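Local coordinates for protein NRD1 (Saccharomyces cerevisiae, PDB 3CLJ), which takes part in transcription termination with Nab3 and Sen1, its CTD-interacting domain probably binding the phosphorylated C-terminal domain of RNA polymerase II, at residues S44-Y49 and L62-S67. Residues are numbered along the deposited sequence; the frame is centred on the assembly and turned at random.
Sequences SLIIDY and LYIIDS
The ring of Tyr49 receives the CD1 methyl of Ile64 obliquely at its CD2–CE2 side, with CE2 3.8 Å from that methyl; Phe13, His57 and Leu10 also touch this tyrosine. The pair belongs to an antiparallel helix hairpin in the all-helical CID fold, where helix 39-52 turns back through a short connection into helix 58-77. The local axes run 9.7 Å apart at 152°, and the CA atoms of Ile46 and Ile65 are the nearest pair across the two segments. Between these segments the contact is apolar, three isoleucines and one aromatic ring illustrating how such side chains can pack two helices together. Ile46 divides its two branches between successive residues of the partner: CG2 meets CG2 of Ile64 at 3.9 Å, while the longer arm turns to Ile65. With CG1 between the backbone N and the carbonyl carbon (chi1 76°), CG2 is left beside the backbone N, anti to the carbonyl carbon, and the branches face different residues. All four residues are buried near the centre of the domain. Beyond the hairpin, Ile64 is covered by Ile25 and Leu28 of helix 22-34, whereas Ile65 packs on Leu104 of helix 90-111. The terminal CD1 of Ile46 rests 3.9 Å from Ile65 CG1, and Ile65 CD1 reaches to 4.1 Å from the carbonyl oxygen of Ile46.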
loop_
_atom_site.group_PDB
_atom_site.type_symbol
_atom_site.label_atom_id
_atom_site.label_comp_id
_atom_site.label_asym_id
_atom_site.label_seq_id
_atom_site.Cartn_x
_atom_site.Cartn_y
_atom_site.Cartn_z
ATOM N N SER A 44 -2.471 -4.847 8.669
ATOM C CA SER A 44 -1.744 -4.154 9.759
ATOM C C SER A 44 -0.234 -4.192 9.514
ATOM O O SER A 44 0.443 -3.147 9.566
ATOM C CB SER A 44 -2.152 -4.650 11.171
ATOM O OG SER A 44 -1.466 -5.837 11.537
ATOM N N LEU A 45 0.286 -5.351 9.125
ATOM C CA LEU A 45 1.704 -5.425 8.808
ATOM C C LEU A 45 2.185 -4.527 7.669
ATOM O O LEU A 45 3.229 -3.877 7.806
ATOM C CB LEU A 45 2.208 -6.867 8.671
ATOM C CG LEU A 45 3.733 -7.058 8.495
ATOM C CD1 LEU A 45 4.572 -6.436 9.674
ATOM C CD2 LEU A 45 4.116 -8.575 8.315
ATOM N N ILE A 46 1.436 -4.467 6.558
ATOM C CA ILE A 46 1.862 -3.676 5.417
ATOM C C ILE A 46 1.689 -2.182 5.695
ATOM O O ILE A 46 2.441 -1.378 5.184
ATOM C CB ILE A 46 1.244 -4.169 4.040
ATOM C CG1 ILE A 46 -0.239 -3.776 3.859
ATOM C CG2 ILE A 46 1.554 -5.697 3.824
ATOM C CD1 ILE A 46 -0.860 -4.146 2.480
ATOM N N ILE A 47 0.677 -1.838 6.472
ATOM C CA ILE A 47 0.488 -0.463 7.010
ATOM C C ILE A 47 1.698 -0.040 7.841
ATOM O O ILE A 47 2.264 1.048 7.657
ATOM C CB ILE A 47 -0.820 -0.348 7.837
ATOM C CG1 ILE A 47 -2.047 -0.438 6.884
ATOM C CG2 ILE A 47 -0.870 0.984 8.591
ATOM C CD1 ILE A 47 -3.400 -0.539 7.583
ATOM N N ASP A 48 2.103 -0.930 8.741
ATOM C CA ASP A 48 3.199 -0.672 9.652
ATOM C C ASP A 48 4.546 -0.663 8.922
ATOM O O ASP A 48 5.461 0.082 9.288
ATOM C CB ASP A 48 3.151 -1.700 10.795
ATOM C CG ASP A 48 1.982 -1.439 11.772
ATOM O OD1 ASP A 48 1.440 -0.312 11.785
ATOM O OD2 ASP A 48 1.636 -2.322 12.610
ATOM N N TYR A 49 4.674 -1.508 7.907
ATOM C CA TYR A 49 5.863 -1.483 7.089
ATOM C C TYR A 49 6.013 -0.074 6.442
ATOM O O TYR A 49 7.088 0.514 6.452
ATOM C CB TYR A 49 5.795 -2.568 5.983
ATOM C CG TYR A 49 6.988 -2.442 5.100
ATOM C CD1 TYR A 49 8.268 -2.808 5.579
ATOM C CD2 TYR A 49 6.880 -1.871 3.821
ATOM C CE1 TYR A 49 9.407 -2.654 4.761
ATOM C CE2 TYR A 49 7.972 -1.746 3.002
ATOM C CZ TYR A 49 9.250 -2.082 3.497
ATOM O OH TYR A 49 10.363 -1.895 2.703
ATOM N N LEU A 62 4.223 1.862 -0.669
ATOM C CA LEU A 62 2.958 2.219 -1.351
ATOM C C LEU A 62 2.661 1.303 -2.568
ATOM O O LEU A 62 1.480 1.058 -2.910
ATOM C CB LEU A 62 2.972 3.716 -1.757
ATOM C CG LEU A 62 2.960 4.705 -0.572
ATOM C CD1 LEU A 62 3.207 6.158 -1.079
ATOM C CD2 LEU A 62 1.738 4.643 0.338
ATOM N N TYR A 63 3.727 0.804 -3.201
ATOM C CA TYR A 63 3.600 -0.238 -4.261
ATOM C C TYR A 63 3.018 -1.531 -3.666
ATOM O O TYR A 63 2.181 -2.214 -4.281
ATOM C CB TYR A 63 4.932 -0.536 -4.939
ATOM C CG TYR A 63 5.436 0.551 -5.901
ATOM C CD1 TYR A 63 4.594 1.591 -6.352
ATOM C CD2 TYR A 63 6.743 0.507 -6.378
ATOM C CE1 TYR A 63 5.067 2.566 -7.267
ATOM C CE2 TYR A 63 7.234 1.455 -7.262
ATOM C CZ TYR A 63 6.393 2.473 -7.717
ATOM O OH TYR A 63 6.902 3.380 -8.606
ATOM N N ILE A 64 3.452 -1.881 -2.459
ATOM C CA ILE A 64 2.926 -3.082 -1.822
ATOM C C ILE A 64 1.413 -2.923 -1.542
ATOM O O ILE A 64 0.605 -3.821 -1.824
ATOM C CB ILE A 64 3.675 -3.408 -0.490
ATOM C CG1 ILE A 64 5.076 -3.986 -0.742
ATOM C CG2 ILE A 64 2.903 -4.477 0.335
ATOM C CD1 ILE A 64 6.040 -3.916 0.547
ATOM N N ILE A 65 1.035 -1.771 -0.988
ATOM C CA ILE A 65 -0.376 -1.393 -0.802
ATOM C C ILE A 65 -1.199 -1.266 -2.103
ATOM O O ILE A 65 -2.394 -1.652 -2.145
ATOM C CB ILE A 65 -0.471 -0.088 0.101
ATOM C CG1 ILE A 65 -0.013 -0.420 1.517
ATOM C CG2 ILE A 65 -1.894 0.565 0.030
ATOM C CD1 ILE A 65 0.410 0.822 2.344
ATOM N N ASP A 66 -0.600 -0.694 -3.154
ATOM C CA ASP A 66 -1.204 -0.672 -4.463
ATOM C C ASP A 66 -1.543 -2.052 -4.959
ATOM O O ASP A 66 -2.606 -2.277 -5.488
ATOM C CB ASP A 66 -0.248 -0.005 -5.507
ATOM C CG ASP A 66 -0.822 -0.002 -6.889
ATOM O OD1 ASP A 66 -1.897 0.598 -7.108
ATOM O OD2 ASP A 66 -0.235 -0.611 -7.808
ATOM N N SER A 67 -0.587 -2.951 -4.857
ATOM C CA SER A 67 -0.746 -4.282 -5.417
ATOM C C SER A 67 -1.836 -5.095 -4.674
ATOM O O SER A 67 -2.731 -5.652 -5.293
ATOM C CB SER A 67 0.593 -5.026 -5.348
ATOM O OG SER A 67 0.487 -6.264 -6.030
#